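Local coordinates for cell division control protein 45 cdc45 putative (Entamoeba histolytica, PDB 6CC2) that probably serves in DNA replication as the Cdc45 component of the replicative CMG helicase, alongside the MCM ring and the GINS complex, at residues S43-K48 against L187-K192; V196-Y201 against D231-E236; Y203-V208 against I352-A357. All coordinates share one frame; numbering follows the deposited sequence.

In the fold
Interactions 1 and 2 lie peripherally, about 23 and 24 Å from the chain's centre, and interaction 3 nearer the middle, at about 12 Å. Interaction 1 packs helix 33-48 against helix 182-192, interaction 2 joins the start of helix 199-213 to the end of helix 219-233, and interaction 3 sets helix 199-213 against helix 354-364. Centres of 1 and 2 are about 14 Å apart, of 2 and 3 about 13 Å. Along the chain interaction 1 closes before the others open, while 2 and 3 interleave. K48-E197 and K191-N232 tie 1 to 2, and M200 on A190 and Y203 on M44 pack helix 199-213 on both helices of interaction 1, linking N-terminal and later elements.

Interaction 1: residues S43-K48 against L187-K192; sequences SMMFEK and LAIAKK. With EDO (1,2-ethanediol), chain J.
M45 meets A190 and I189 with no hydrogen bond between segments 43-48 and 187-192, and the shortest sound polar bond among these residues is a backbone one within the first helix, E47 N to S43 O at 2.8 Å. S43 also turns its hydroxyl back on its own helix, with OG between the backbone N and the carbonyl carbon (chi1 71°). There it bonds to the carbonyl oxygen of K40, with a weaker bond to that of Y39, so a small polar residue is accommodated at a buried helical site. The contact itself is carried by M45, modelled as selenomethionine. Its chain runs straight out to selenium and then bends at chi3 (-91°), laying the terminal methyl over the neighbouring helix instead of pushing it onward. SE rests 3.7 Å from A190 CA and equally far from A190 CB, reaching the backbone because alanine offers so little bulk. Beyond the bend, CE comes to 4.1 Å from I189 CG2, the two side chains crossing at about a right angle. The nearest CA atoms, those of M45 and A190, stand 7.4 Å apart, and 123 Å² is buried. Helix 33-48 is the connection of a beta-alpha-beta crossover between the adjacent parallel strands 24-29 and 53-57, in the N-terminal sheet that in Cdc45 proteins resembles the RecJ-type DHH phosphoesterases. Helix 182-192, from much later in the chain, is docked on it. Helix 8-20 extends the apolar patch, with Y12 touching M45 and F8 touching I189, while M200 of helix 199-213 covers A190. At the end of helix 33-48, K48 NZ forms a salt bridge with E197 OE2, its long chain carrying the charge beyond the apolar patch.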
ATOM      1  N   SER A  43      -8.978 -17.735  -0.163  1.00 23.87           N
ATOM      2  CA  SER A  43     -10.136 -18.079  -0.976  1.00 25.84           C
ATOM      3  C   SER A  43      -9.853 -19.262  -1.886  1.00 25.63           C
ATOM      4  O   SER A  43     -10.763 -20.030  -2.200  1.00 27.42           O
ATOM      5  CB  SER A  43     -10.588 -16.869  -1.788  1.00 27.00           C
ATOM      6  OG  SER A  43      -9.655 -16.593  -2.821  1.00 31.31           O
HETATM    7  N   MSE A  44      -8.613 -19.443  -2.314  1.00 25.70           N
HETATM    8  CA  MSE A  44      -8.257 -20.582  -3.149  1.00 27.99           C
HETATM    9  C   MSE A  44      -8.435 -21.902  -2.403  1.00 29.79           C
HETATM   10  O   MSE A  44      -8.925 -22.879  -2.964  1.00 30.41           O
HETATM   11  CB  MSE A  44      -6.814 -20.461  -3.641  1.00 27.07           C
HETATM   12  CG  MSE A  44      -6.613 -19.305  -4.583  1.00 28.53           C
HETATM   13 SE   MSE A  44      -4.731 -18.865  -4.777  1.00 31.13          SE
HETATM   14  CE  MSE A  44      -4.162 -20.385  -5.892  1.00 27.85           C
HETATM   15  N   MSE A  45      -7.996 -21.926  -1.146  1.00 27.56           N
HETATM   16  CA  MSE A  45      -8.180 -23.094  -0.290  1.00 27.88           C
HETATM   17  C   MSE A  45      -9.662 -23.331  -0.050  1.00 26.48           C
HETATM   18  O   MSE A  45     -10.142 -24.448  -0.182  1.00 28.29           O
HETATM   19  CB  MSE A  45      -7.456 -22.893   1.037  1.00 28.69           C
HETATM   20  CG  MSE A  45      -5.943 -22.922   0.912  1.00 34.16           C
HETATM   21 SE   MSE A  45      -5.119 -22.887   2.665  1.00 35.35          SE
HETATM   22  CE  MSE A  45      -4.949 -20.950   2.853  1.00 28.24           C
ATOM     23  N   PHE A  46     -10.378 -22.265   0.321  1.00 25.70           N
ATOM     24  CA  PHE A  46     -11.807 -22.398   0.595  1.00 26.53           C
ATOM     25  C   PHE A  46     -12.566 -22.920  -0.616  1.00 28.49           C
ATOM     26  O   PHE A  46     -13.425 -23.806  -0.479  1.00 31.96           O
ATOM     27  CB  PHE A  46     -12.387 -21.052   1.027  1.00 27.79           C
ATOM     28  CG  PHE A  46     -11.837 -20.516   2.316  1.00 27.24           C
ATOM     29  CD1 PHE A  46     -11.105 -21.317   3.179  1.00 24.53           C
ATOM     30  CD2 PHE A  46     -12.043 -19.183   2.658  1.00 26.38           C
ATOM     31  CE1 PHE A  46     -10.606 -20.807   4.359  1.00 21.25           C
ATOM     32  CE2 PHE A  46     -11.551 -18.683   3.844  1.00 24.37           C
ATOM     33  CZ  PHE A  46     -10.849 -19.509   4.696  1.00 21.91           C
ATOM     34  N   GLU A  47     -12.266 -22.397  -1.808  1.00 28.95           N
ATOM     35  CA  GLU A  47     -12.914 -22.879  -3.022  1.00 34.58           C
ATOM     36  C   GLU A  47     -12.695 -24.376  -3.206  1.00 36.85           C
ATOM     37  O   GLU A  47     -13.639 -25.132  -3.476  1.00 37.86           O
ATOM     38  CB  GLU A  47     -12.387 -22.127  -4.242  1.00 47.98           C
ATOM     39  CG  GLU A  47     -12.837 -20.687  -4.365  1.00 69.06           C
ATOM     40  CD  GLU A  47     -12.107 -19.954  -5.482  1.00 83.49           C
ATOM     41  OE1 GLU A  47     -11.646 -20.619  -6.434  1.00 87.84           O
ATOM     42  OE2 GLU A  47     -11.984 -18.713  -5.401  1.00 86.80           O
ATOM     43  N   LYS A  48     -11.448 -24.825  -3.060  1.00 37.77           N
ATOM     44  CA  LYS A  48     -11.135 -26.232  -3.288  1.00 38.17           C
ATOM     45  C   LYS A  48     -11.873 -27.135  -2.311  1.00 37.23           C
ATOM     46  O   LYS A  48     -12.191 -28.276  -2.648  1.00 38.88           O
ATOM     47  CB  LYS A  48      -9.622 -26.443  -3.182  1.00 42.19           C
ATOM     48  CG  LYS A  48      -9.097 -27.609  -3.996  1.00 57.73           C
ATOM     49  CD  LYS A  48      -7.905 -27.191  -4.849  1.00 67.69           C
ATOM     50  CE  LYS A  48      -8.335 -26.300  -6.005  1.00 78.91           C
ATOM     51  NZ  LYS A  48      -7.168 -25.774  -6.765  1.00 83.53           N
ATOM     52  N   LEU A 187      -0.106 -18.047   2.935  1.00 19.53           N
ATOM     53  CA  LEU A 187       0.768 -19.033   2.300  1.00 20.26           C
ATOM     54  C   LEU A 187       1.287 -20.036   3.316  1.00 20.78           C
ATOM     55  O   LEU A 187       1.365 -21.243   3.033  1.00 22.22           O
ATOM     56  CB  LEU A 187       1.943 -18.339   1.607  1.00 20.14           C
ATOM     57  CG  LEU A 187       3.003 -19.258   1.003  1.00 24.70           C
ATOM     58  CD1 LEU A 187       2.447 -20.092  -0.166  1.00 29.42           C
ATOM     59  CD2 LEU A 187       4.202 -18.401   0.539  1.00 25.97           C
ATOM     60  N   ALA A 188       1.607 -19.565   4.529  1.00 21.79           N
ATOM     61  CA  ALA A 188       2.089 -20.474   5.568  1.00 23.64           C
ATOM     62  C   ALA A 188       1.015 -21.474   5.987  1.00 22.48           C
ATOM     63  O   ALA A 188       1.328 -22.631   6.263  1.00 24.58           O
ATOM     64  CB  ALA A 188       2.575 -19.677   6.779  1.00 24.87           C
ATOM     65  N   ILE A 189      -0.248 -21.043   6.060  1.00 20.91           N
ATOM     66  CA  ILE A 189      -1.342 -21.969   6.349  1.00 24.17           C
ATOM     67  C   ILE A 189      -1.420 -23.035   5.268  1.00 21.57           C
ATOM     68  O   ILE A 189      -1.533 -24.225   5.557  1.00 23.54           O
ATOM     69  CB  ILE A 189      -2.679 -21.209   6.479  1.00 23.96           C
ATOM     70  CG1 ILE A 189      -2.630 -20.260   7.688  1.00 25.05           C
ATOM     71  CG2 ILE A 189      -3.831 -22.190   6.576  1.00 25.88           C
ATOM     72  CD1 ILE A 189      -3.795 -19.282   7.743  1.00 24.78           C
ATOM     73  N   ALA A 190      -1.378 -22.615   4.005  1.00 23.05           N
ATOM     74  CA  ALA A 190      -1.508 -23.571   2.907  1.00 25.01           C
ATOM     75  C   ALA A 190      -0.371 -24.594   2.923  1.00 24.93           C
ATOM     76  O   ALA A 190      -0.595 -25.778   2.682  1.00 26.36           O
ATOM     77  CB  ALA A 190      -1.543 -22.829   1.576  1.00 24.23           C
ATOM     78  N   LYS A 191       0.851 -24.149   3.234  1.00 23.94           N
ATOM     79  CA  LYS A 191       1.992 -25.052   3.262  1.00 26.65           C
ATOM     80  C   LYS A 191       1.851 -26.063   4.385  1.00 27.01           C
ATOM     81  O   LYS A 191       2.085 -27.259   4.189  1.00 29.03           O
ATOM     82  CB  LYS A 191       3.284 -24.255   3.429  1.00 30.10           C
ATOM     83  CG  LYS A 191       3.683 -23.446   2.200  1.00 37.27           C
ATOM     84  CD  LYS A 191       4.997 -22.686   2.404  1.00 42.91           C
ATOM     85  CE  LYS A 191       6.145 -23.598   2.826  1.00 47.33           C
ATOM     86  NZ  LYS A 191       6.310 -24.780   1.932  1.00 50.43           N
ATOM     87  N   LYS A 192       1.468 -25.590   5.578  1.00 28.20           N
ATOM     88  CA  LYS A 192       1.331 -26.493   6.722  1.00 30.28           C
ATOM     89  C   LYS A 192       0.265 -27.547   6.468  1.00 28.53           C
ATOM     90  O   LYS A 192       0.389 -28.706   6.911  1.00 31.78           O
ATOM     91  CB  LYS A 192       1.004 -25.682   7.974  1.00 29.80           C
ATOM     92  CG  LYS A 192       0.804 -26.521   9.241  1.00 33.50           C
ATOM     93  CD  LYS A 192       2.075 -27.281   9.629  1.00 37.81           C
ATOM     94  CE  LYS A 192       1.928 -27.925  10.995  1.00 46.18           C
ATOM     95  NZ  LYS A 192       3.200 -28.548  11.451  1.00 51.78           N
TER
HETATM   96  C1  EDO J 609     -13.897 -14.886  -4.491  1.00 47.90           C
HETATM   97  O1  EDO J 609     -14.442 -14.814  -3.166  1.00 38.63           O
HETATM   98  C2  EDO J 609     -13.118 -16.184  -4.639  1.00 59.98           C
HETATM   99  O2  EDO J 609     -13.964 -17.294  -4.306  1.00 61.43           O

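Interaction 2: residues V196-Y201 against D231-E236; sequences VENDMY and DNLQLE. With EDO (1,2-ethanediol), chain B.
The Y201 ring carries L233 over one face, and N198 O lies at its edge in the ring plane. L233 CG sits 4.3 Å from the ring centroid and 13° off the ring normal, a CH-pi contact in which a branched apolar carbon suits the flat aromatic surface. Its CD1 branch continues to Y201 CB at 3.8 Å, while CD2 points to N198, approaching ND2 at 3.8 Å. N232 comes at the hydroxyl end obliquely, its amide plane turned 30° from the ring, with CB 3.2 Å from Y201 OH. The N232 amide is held by other groups, ND2 donating to Y228 O and OD1 accepting from K191 NZ. Helices 199-213 and 219-233 are consecutive, so the start of one is packed against the end of the other, as in a helical hairpin. A Schellman motif ends the second helix: Q234, with positive phi, is its C-prime residue, and Q234 N makes a weak 3.4 Å bond to D231 O. Q234 NE2 also reaches D231 O, at 2.8 Å, on a lone pair in the carbonyl plane. M251 of strand 251-257 touches both N198 and L233, and an ethanediol, probably from the crystallisation liquor, accepts a weak bond from N198 ND2.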
ATOM      1  N   VAL A 196      -0.777 -26.101  -0.685  1.00 27.66           N
ATOM      2  CA  VAL A 196      -0.135 -25.052  -1.451  1.00 25.48           C
ATOM      3  C   VAL A 196      -0.297 -25.316  -2.943  1.00 24.49           C
ATOM      4  O   VAL A 196      -0.165 -26.458  -3.416  1.00 26.42           O
ATOM      5  CB  VAL A 196       1.341 -24.913  -1.040  1.00 31.89           C
ATOM      6  CG1 VAL A 196       2.116 -26.162  -1.287  1.00 35.74           C
ATOM      7  CG2 VAL A 196       1.977 -23.735  -1.786  1.00 36.76           C
ATOM      8  N   GLU A 197      -0.662 -24.266  -3.672  1.00 26.19           N
ATOM      9  CA  GLU A 197      -0.587 -24.216  -5.125  1.00 27.52           C
ATOM     10  C   GLU A 197       0.499 -23.215  -5.502  1.00 24.37           C
ATOM     11  O   GLU A 197       0.613 -22.148  -4.896  1.00 25.19           O
ATOM     12  CB  GLU A 197      -1.928 -23.795  -5.722  1.00 32.28           C
ATOM     13  CG  GLU A 197      -3.072 -24.727  -5.349  1.00 43.32           C
ATOM     14  CD  GLU A 197      -4.428 -24.146  -5.689  1.00 48.01           C
ATOM     15  OE1 GLU A 197      -5.246 -23.968  -4.763  1.00 47.94           O
ATOM     16  OE2 GLU A 197      -4.674 -23.867  -6.880  1.00 48.58           O
ATOM     17  N   ASN A 198       1.326 -23.560  -6.485  1.00 23.39           N
ATOM     18  CA  ASN A 198       2.534 -22.763  -6.681  1.00 22.23           C
ATOM     19  C   ASN A 198       2.229 -21.322  -7.115  1.00 21.47           C
ATOM     20  O   ASN A 198       3.036 -20.446  -6.849  1.00 20.55           O
ATOM     21  CB  ASN A 198       3.471 -23.450  -7.652  1.00 23.57           C
ATOM     22  CG  ASN A 198       4.159 -24.647  -7.026  1.00 24.99           C
ATOM     23  OD1 ASN A 198       3.790 -25.076  -5.927  1.00 26.74           O
ATOM     24  ND2 ASN A 198       5.132 -25.206  -7.713  1.00 24.10           N
ATOM     25  N   ASP A 199       1.042 -21.064  -7.692  1.00 24.01           N
ATOM     26  CA  ASP A 199       0.657 -19.682  -7.991  1.00 28.51           C
ATOM     27  C   ASP A 199       0.618 -18.815  -6.733  1.00 23.92           C
ATOM     28  O   ASP A 199       0.739 -17.584  -6.813  1.00 21.72           O
ATOM     29  CB  ASP A 199      -0.718 -19.657  -8.661  1.00 36.96           C
ATOM     30  CG  ASP A 199      -0.640 -19.703 -10.169  1.00 51.42           C
ATOM     31  OD1 ASP A 199       0.428 -19.380 -10.729  1.00 56.88           O
ATOM     32  OD2 ASP A 199      -1.658 -20.047 -10.795  1.00 57.95           O
HETATM   33  N   MSE A 200       0.390 -19.422  -5.567  1.00 23.78           N
HETATM   34  CA  MSE A 200       0.349 -18.657  -4.323  1.00 22.36           C
HETATM   35  C   MSE A 200       1.656 -17.887  -4.076  1.00 21.09           C
HETATM   36  O   MSE A 200       1.663 -16.863  -3.390  1.00 19.36           O
HETATM   37  CB  MSE A 200       0.069 -19.580  -3.155  1.00 21.14           C
HETATM   38  CG  MSE A 200      -1.315 -20.170  -3.159  1.00 24.23           C
HETATM   39 SE   MSE A 200      -1.532 -21.446  -1.733  0.69 25.43          SE
HETATM   40  CE  MSE A 200      -3.416 -21.769  -1.981  1.00 25.80           C
ATOM     41  N   TYR A 201       2.764 -18.343  -4.646  1.00 20.77           N
ATOM     42  CA  TYR A 201       4.021 -17.616  -4.469  1.00 21.55           C
ATOM     43  C   TYR A 201       4.043 -16.306  -5.258  1.00 20.74           C
ATOM     44  O   TYR A 201       4.621 -15.305  -4.805  1.00 19.31           O
ATOM     45  CB  TYR A 201       5.202 -18.506  -4.859  1.00 22.41           C
ATOM     46  CG  TYR A 201       5.494 -19.556  -3.795  1.00 22.83           C
ATOM     47  CD1 TYR A 201       6.365 -19.271  -2.750  1.00 23.69           C
ATOM     48  CD2 TYR A 201       4.872 -20.802  -3.814  1.00 24.15           C
ATOM     49  CE1 TYR A 201       6.625 -20.212  -1.763  1.00 23.17           C
ATOM     50  CE2 TYR A 201       5.137 -21.748  -2.837  1.00 25.30           C
ATOM     51  CZ  TYR A 201       6.018 -21.442  -1.815  1.00 22.85           C
ATOM     52  OH  TYR A 201       6.267 -22.378  -0.834  1.00 26.24           O
ATOM     53  N   ASP A 231      13.899 -20.584  -2.100  1.00 22.01           N
ATOM     54  CA  ASP A 231      14.187 -21.852  -1.467  1.00 25.79           C
ATOM     55  C   ASP A 231      13.058 -22.848  -1.716  1.00 24.48           C
ATOM     56  O   ASP A 231      13.309 -24.011  -2.036  1.00 24.80           O
ATOM     57  CB  ASP A 231      14.390 -21.663   0.043  1.00 30.47           C
ATOM     58  CG  ASP A 231      15.719 -20.974   0.389  1.00 35.65           C
ATOM     59  OD1 ASP A 231      16.552 -20.768  -0.508  1.00 33.93           O
ATOM     60  OD2 ASP A 231      15.922 -20.634   1.576  1.00 35.20           O
ATOM     61  N   ASN A 232      11.806 -22.404  -1.567  1.00 23.68           N
ATOM     62  CA  ASN A 232      10.706 -23.359  -1.673  1.00 25.08           C
ATOM     63  C   ASN A 232      10.400 -23.748  -3.118  1.00 24.16           C
ATOM     64  O   ASN A 232       9.908 -24.868  -3.359  1.00 25.86           O
ATOM     65  CB  ASN A 232       9.461 -22.803  -1.003  1.00 25.93           C
ATOM     66  CG  ASN A 232       9.509 -22.951   0.502  1.00 30.14           C
ATOM     67  OD1 ASN A 232       9.193 -24.009   1.043  1.00 32.52           O
ATOM     68  ND2 ASN A 232       9.932 -21.892   1.187  1.00 32.30           N
ATOM     69  N   LEU A 233      10.696 -22.882  -4.071  1.00 22.51           N
ATOM     70  CA  LEU A 233      10.526 -23.184  -5.484  1.00 23.56           C
ATOM     71  C   LEU A 233      11.810 -23.647  -6.146  1.00 24.06           C
ATOM     72  O   LEU A 233      11.792 -23.959  -7.341  1.00 27.81           O
ATOM     73  CB  LEU A 233       9.986 -21.968  -6.231  1.00 22.97           C
ATOM     74  CG  LEU A 233       8.561 -21.529  -5.856  1.00 21.58           C
ATOM     75  CD1 LEU A 233       8.202 -20.230  -6.487  1.00 24.43           C
ATOM     76  CD2 LEU A 233       7.573 -22.605  -6.270  1.00 25.12           C
ATOM     77  N   GLN A 234      12.911 -23.732  -5.395  1.00 24.28           N
ATOM     78  CA  GLN A 234      14.205 -24.172  -5.905  1.00 25.35           C
ATOM     79  C   GLN A 234      14.621 -23.377  -7.147  1.00 29.41           C
ATOM     80  O   GLN A 234      15.026 -23.931  -8.172  1.00 31.64           O
ATOM     81  CB  GLN A 234      14.184 -25.680  -6.182  1.00 26.85           C
ATOM     82  CG  GLN A 234      14.175 -26.513  -4.918  1.00 31.08           C
ATOM     83  CD  GLN A 234      15.453 -26.355  -4.107  1.00 34.80           C
ATOM     84  OE1 GLN A 234      16.511 -26.800  -4.514  1.00 41.30           O
ATOM     85  NE2 GLN A 234      15.349 -25.682  -2.962  1.00 38.03           N
ATOM     86  N   LEU A 235      14.551 -22.065  -7.032  1.00 27.64           N
ATOM     87  CA  LEU A 235      14.951 -21.164  -8.098  1.00 26.77           C
ATOM     88  C   LEU A 235      16.395 -20.702  -7.891  1.00 34.09           C
ATOM     89  O   LEU A 235      17.018 -20.949  -6.855  1.00 33.47           O
ATOM     90  CB  LEU A 235      14.022 -19.962  -8.168  1.00 24.40           C
ATOM     91  CG  LEU A 235      12.534 -20.265  -8.409  1.00 26.99           C
ATOM     92  CD1 LEU A 235      11.711 -19.010  -8.288  1.00 29.13           C
ATOM     93  CD2 LEU A 235      12.353 -20.921  -9.765  1.00 28.60           C
ATOM     94  N   GLU A 236      16.936 -20.076  -8.924  1.00 42.20           N
ATOM     95  CA  GLU A 236      18.218 -19.386  -8.864  1.00 50.70           C
ATOM     96  C   GLU A 236      17.992 -17.912  -9.178  1.00 47.73           C
ATOM     97  O   GLU A 236      17.120 -17.562  -9.980  1.00 51.78           O
ATOM     98  CB  GLU A 236      19.219 -19.981  -9.851  1.00 64.57           C
ATOM     99  CG  GLU A 236      19.628 -21.413  -9.538  1.00 85.32           C
ATOM    100  CD  GLU A 236      20.601 -21.976 -10.556  1.00 98.91           C
ATOM    101  OE1 GLU A 236      20.777 -21.346 -11.622  1.00102.12           O
ATOM    102  OE2 GLU A 236      21.191 -23.047 -10.290  1.00103.67           O
TER
HETATM  103  C1  EDO B 601       7.642 -22.168 -10.826  1.00 27.79           C
HETATM  104  O1  EDO B 601       8.780 -21.915 -10.275  1.00 16.50           O
HETATM  105  C2  EDO B 601       6.862 -23.122  -9.921  1.00 29.39           C
HETATM  106  O2  EDO B 601       5.760 -23.596 -10.658  1.00 44.36           O

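Interaction 3: residues Y203-V208 against I352-A357; sequences YAAIGV and ISAFDA
With CG1 anti to the carbonyl carbon (chi1 -67°) and the chain then extended (chi2 171°), I206 stretches along the start of helix 354-364 and meets two of its alanines in succession. I206 CG1 lies 4.0 Å from A354 CB, and I206 CD1 goes further to touch A357 CB at 3.7 Å. A205, one residue earlier, presents its methyl directly to A354, CB to CB at 3.7 Å. A354 CB also comes within 3.8 Å of I206 N, so this methyl sits against the backbone of helix 199-213 itself. A354, with only a methyl to place, allows the closeness: its CA stands 4.7 Å from that of I206, whose side chain extends to the next turn. All four touching residues are buried, and no hydrogen bond crosses between the segments. W202 and C209 of helix 199-213 also touch A354, and F342 of strand 338-344 touches A205 and shares backbone hydrogen bonds with A354. At the N-terminus of helix 354-364 the F355 and D356 N-H groups, lacking a preceding turn to bond to, turn to S353. D356 N donates to S353 OG at 3.1 Å, nearly straight, and F355 N adds a weak bond to the same oxygen. In return S353 N donates to D356 OD2 at 3.0 Å, from above the carboxylate plane. R263 forms a salt bridge with that OD2, which probably favours the carboxylate form of D356. Serine at the N-cap and aspartate three residues on, each bonding the other's backbone N, make a capping box, beginning a helix whose first turn packs against another through alanines.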
ATOM      1  N   TYR A 203       1.321 -14.506  -5.835  1.00 17.11           N
ATOM      2  CA  TYR A 203       0.497 -13.615  -5.011  1.00 18.66           C
ATOM      3  C   TYR A 203       1.275 -13.168  -3.784  1.00 19.34           C
ATOM      4  O   TYR A 203       1.304 -11.985  -3.452  1.00 17.76           O
ATOM      5  CB  TYR A 203      -0.796 -14.339  -4.632  1.00 18.24           C
ATOM      6  CG  TYR A 203      -1.596 -14.813  -5.841  1.00 19.67           C
ATOM      7  CD1 TYR A 203      -1.610 -14.103  -7.019  1.00 19.61           C
ATOM      8  CD2 TYR A 203      -2.336 -15.988  -5.780  1.00 21.50           C
ATOM      9  CE1 TYR A 203      -2.327 -14.540  -8.128  1.00 21.09           C
ATOM     10  CE2 TYR A 203      -3.063 -16.443  -6.877  1.00 24.44           C
ATOM     11  CZ  TYR A 203      -3.051 -15.703  -8.051  1.00 25.00           C
ATOM     12  OH  TYR A 203      -3.751 -16.116  -9.149  1.00 25.44           O
ATOM     13  N   ALA A 204       1.938 -14.107  -3.103  1.00 19.55           N
ATOM     14  CA  ALA A 204       2.699 -13.727  -1.921  1.00 19.68           C
ATOM     15  C   ALA A 204       3.807 -12.743  -2.269  1.00 19.19           C
ATOM     16  O   ALA A 204       4.117 -11.829  -1.475  1.00 19.74           O
ATOM     17  CB  ALA A 204       3.289 -14.975  -1.249  1.00 21.71           C
ATOM     18  N   ALA A 205       4.468 -12.929  -3.419  1.00 18.03           N
ATOM     19  CA  ALA A 205       5.484 -11.971  -3.838  1.00 19.55           C
ATOM     20  C   ALA A 205       4.894 -10.578  -4.012  1.00 16.32           C
ATOM     21  O   ALA A 205       5.490  -9.580  -3.572  1.00 16.02           O
ATOM     22  CB  ALA A 205       6.148 -12.430  -5.145  1.00 17.56           C
ATOM     23  N   ILE A 206       3.695 -10.487  -4.614  1.00 15.29           N
ATOM     24  CA  ILE A 206       3.025  -9.200  -4.778  1.00 14.97           C
ATOM     25  C   ILE A 206       2.743  -8.570  -3.425  1.00 16.26           C
ATOM     26  O   ILE A 206       2.905  -7.351  -3.242  1.00 15.82           O
ATOM     27  CB  ILE A 206       1.734  -9.369  -5.605  1.00 16.55           C
ATOM     28  CG1 ILE A 206       2.128  -9.754  -7.038  1.00 18.73           C
ATOM     29  CG2 ILE A 206       0.873  -8.095  -5.555  1.00 18.71           C
ATOM     30  CD1 ILE A 206       0.993 -10.155  -7.909  1.00 17.80           C
ATOM     31  N   GLY A 207       2.324  -9.396  -2.456  1.00 16.90           N
ATOM     32  CA  GLY A 207       2.031  -8.876  -1.122  1.00 17.83           C
ATOM     33  C   GLY A 207       3.241  -8.265  -0.432  1.00 16.80           C
ATOM     34  O   GLY A 207       3.142  -7.189   0.157  1.00 18.09           O
ATOM     35  N   VAL A 208       4.397  -8.930  -0.490  1.00 16.90           N
ATOM     36  CA  VAL A 208       5.564  -8.380   0.172  1.00 19.34           C
ATOM     37  C   VAL A 208       6.129  -7.201  -0.617  1.00 18.99           C
ATOM     38  O   VAL A 208       6.657  -6.263  -0.034  1.00 17.47           O
ATOM     39  CB  VAL A 208       6.626  -9.454   0.432  1.00 21.55           C
ATOM     40  CG1 VAL A 208       7.288  -9.917  -0.836  1.00 21.10           C
ATOM     41  CG2 VAL A 208       7.681  -8.910   1.417  1.00 23.81           C
ATOM     42  N   ILE A 352       6.615  -8.695 -16.479  1.00 21.49           N
ATOM     43  CA  ILE A 352       5.842  -8.215 -15.344  1.00 20.81           C
ATOM     44  C   ILE A 352       6.403  -8.836 -14.068  1.00 19.98           C
ATOM     45  O   ILE A 352       6.230 -10.044 -13.822  1.00 20.44           O
ATOM     46  CB  ILE A 352       4.351  -8.543 -15.504  1.00 19.79           C
ATOM     47  CG1 ILE A 352       3.782  -7.900 -16.776  1.00 22.48           C
ATOM     48  CG2 ILE A 352       3.595  -8.048 -14.279  1.00 17.23           C
ATOM     49  CD1 ILE A 352       2.308  -8.189 -17.029  1.00 26.78           C
ATOM     50  N   SER A 353       7.033  -8.008 -13.242  1.00 19.29           N
ATOM     51  CA  SER A 353       7.502  -8.432 -11.932  1.00 17.89           C
ATOM     52  C   SER A 353       6.412  -8.224 -10.879  1.00 17.95           C
ATOM     53  O   SER A 353       5.400  -7.547 -11.106  1.00 16.01           O
ATOM     54  CB  SER A 353       8.747  -7.659 -11.529  1.00 18.81           C
ATOM     55  OG  SER A 353       8.357  -6.375 -11.094  1.00 19.16           O
ATOM     56  N   ALA A 354       6.650  -8.788  -9.695  1.00 18.03           N
ATOM     57  CA  ALA A 354       5.720  -8.594  -8.586  1.00 17.70           C
ATOM     58  C   ALA A 354       5.703  -7.149  -8.118  1.00 18.74           C
ATOM     59  O   ALA A 354       4.697  -6.718  -7.554  1.00 17.10           O
ATOM     60  CB  ALA A 354       6.067  -9.549  -7.447  1.00 17.11           C
ATOM     61  N   PHE A 355       6.781  -6.372  -8.362  1.00 16.13           N
ATOM     62  CA  PHE A 355       6.718  -4.945  -8.088  1.00 17.18           C
ATOM     63  C   PHE A 355       5.805  -4.247  -9.080  1.00 15.61           C
ATOM     64  O   PHE A 355       4.991  -3.396  -8.694  1.00 16.23           O
ATOM     65  CB  PHE A 355       8.106  -4.318  -8.141  1.00 18.40           C
ATOM     66  CG  PHE A 355       8.903  -4.484  -6.879  1.00 19.09           C
ATOM     67  CD1 PHE A 355       8.442  -3.958  -5.689  1.00 20.93           C
ATOM     68  CD2 PHE A 355      10.102  -5.141  -6.888  1.00 21.14           C
ATOM     69  CE1 PHE A 355       9.188  -4.084  -4.530  1.00 21.87           C
ATOM     70  CE2 PHE A 355      10.853  -5.257  -5.735  1.00 20.35           C
ATOM     71  CZ  PHE A 355      10.382  -4.740  -4.563  1.00 19.49           C
ATOM     72  N   ASP A 356       5.932  -4.591 -10.370  1.00 16.57           N
ATOM     73  CA  ASP A 356       5.056  -4.000 -11.376  1.00 18.34           C
ATOM     74  C   ASP A 356       3.601  -4.281 -11.028  1.00 15.82           C
ATOM     75  O   ASP A 356       2.734  -3.396 -11.102  1.00 16.24           O
ATOM     76  CB  ASP A 356       5.341  -4.556 -12.768  1.00 17.73           C
ATOM     77  CG  ASP A 356       6.750  -4.272 -13.259  1.00 18.35           C
ATOM     78  OD1 ASP A 356       7.318  -3.210 -12.945  1.00 20.37           O
ATOM     79  OD2 ASP A 356       7.284  -5.167 -14.007  1.00 20.17           O
ATOM     80  N   ALA A 357       3.312  -5.540 -10.691  1.00 16.84           N
ATOM     81  CA  ALA A 357       1.950  -5.933 -10.371  1.00 17.50           C
ATOM     82  C   ALA A 357       1.445  -5.234  -9.114  1.00 16.32           C
ATOM     83  O   ALA A 357       0.272  -4.824  -9.057  1.00 16.24           O
ATOM     84  CB  ALA A 357       1.888  -7.446 -10.206  1.00 17.65           C
TER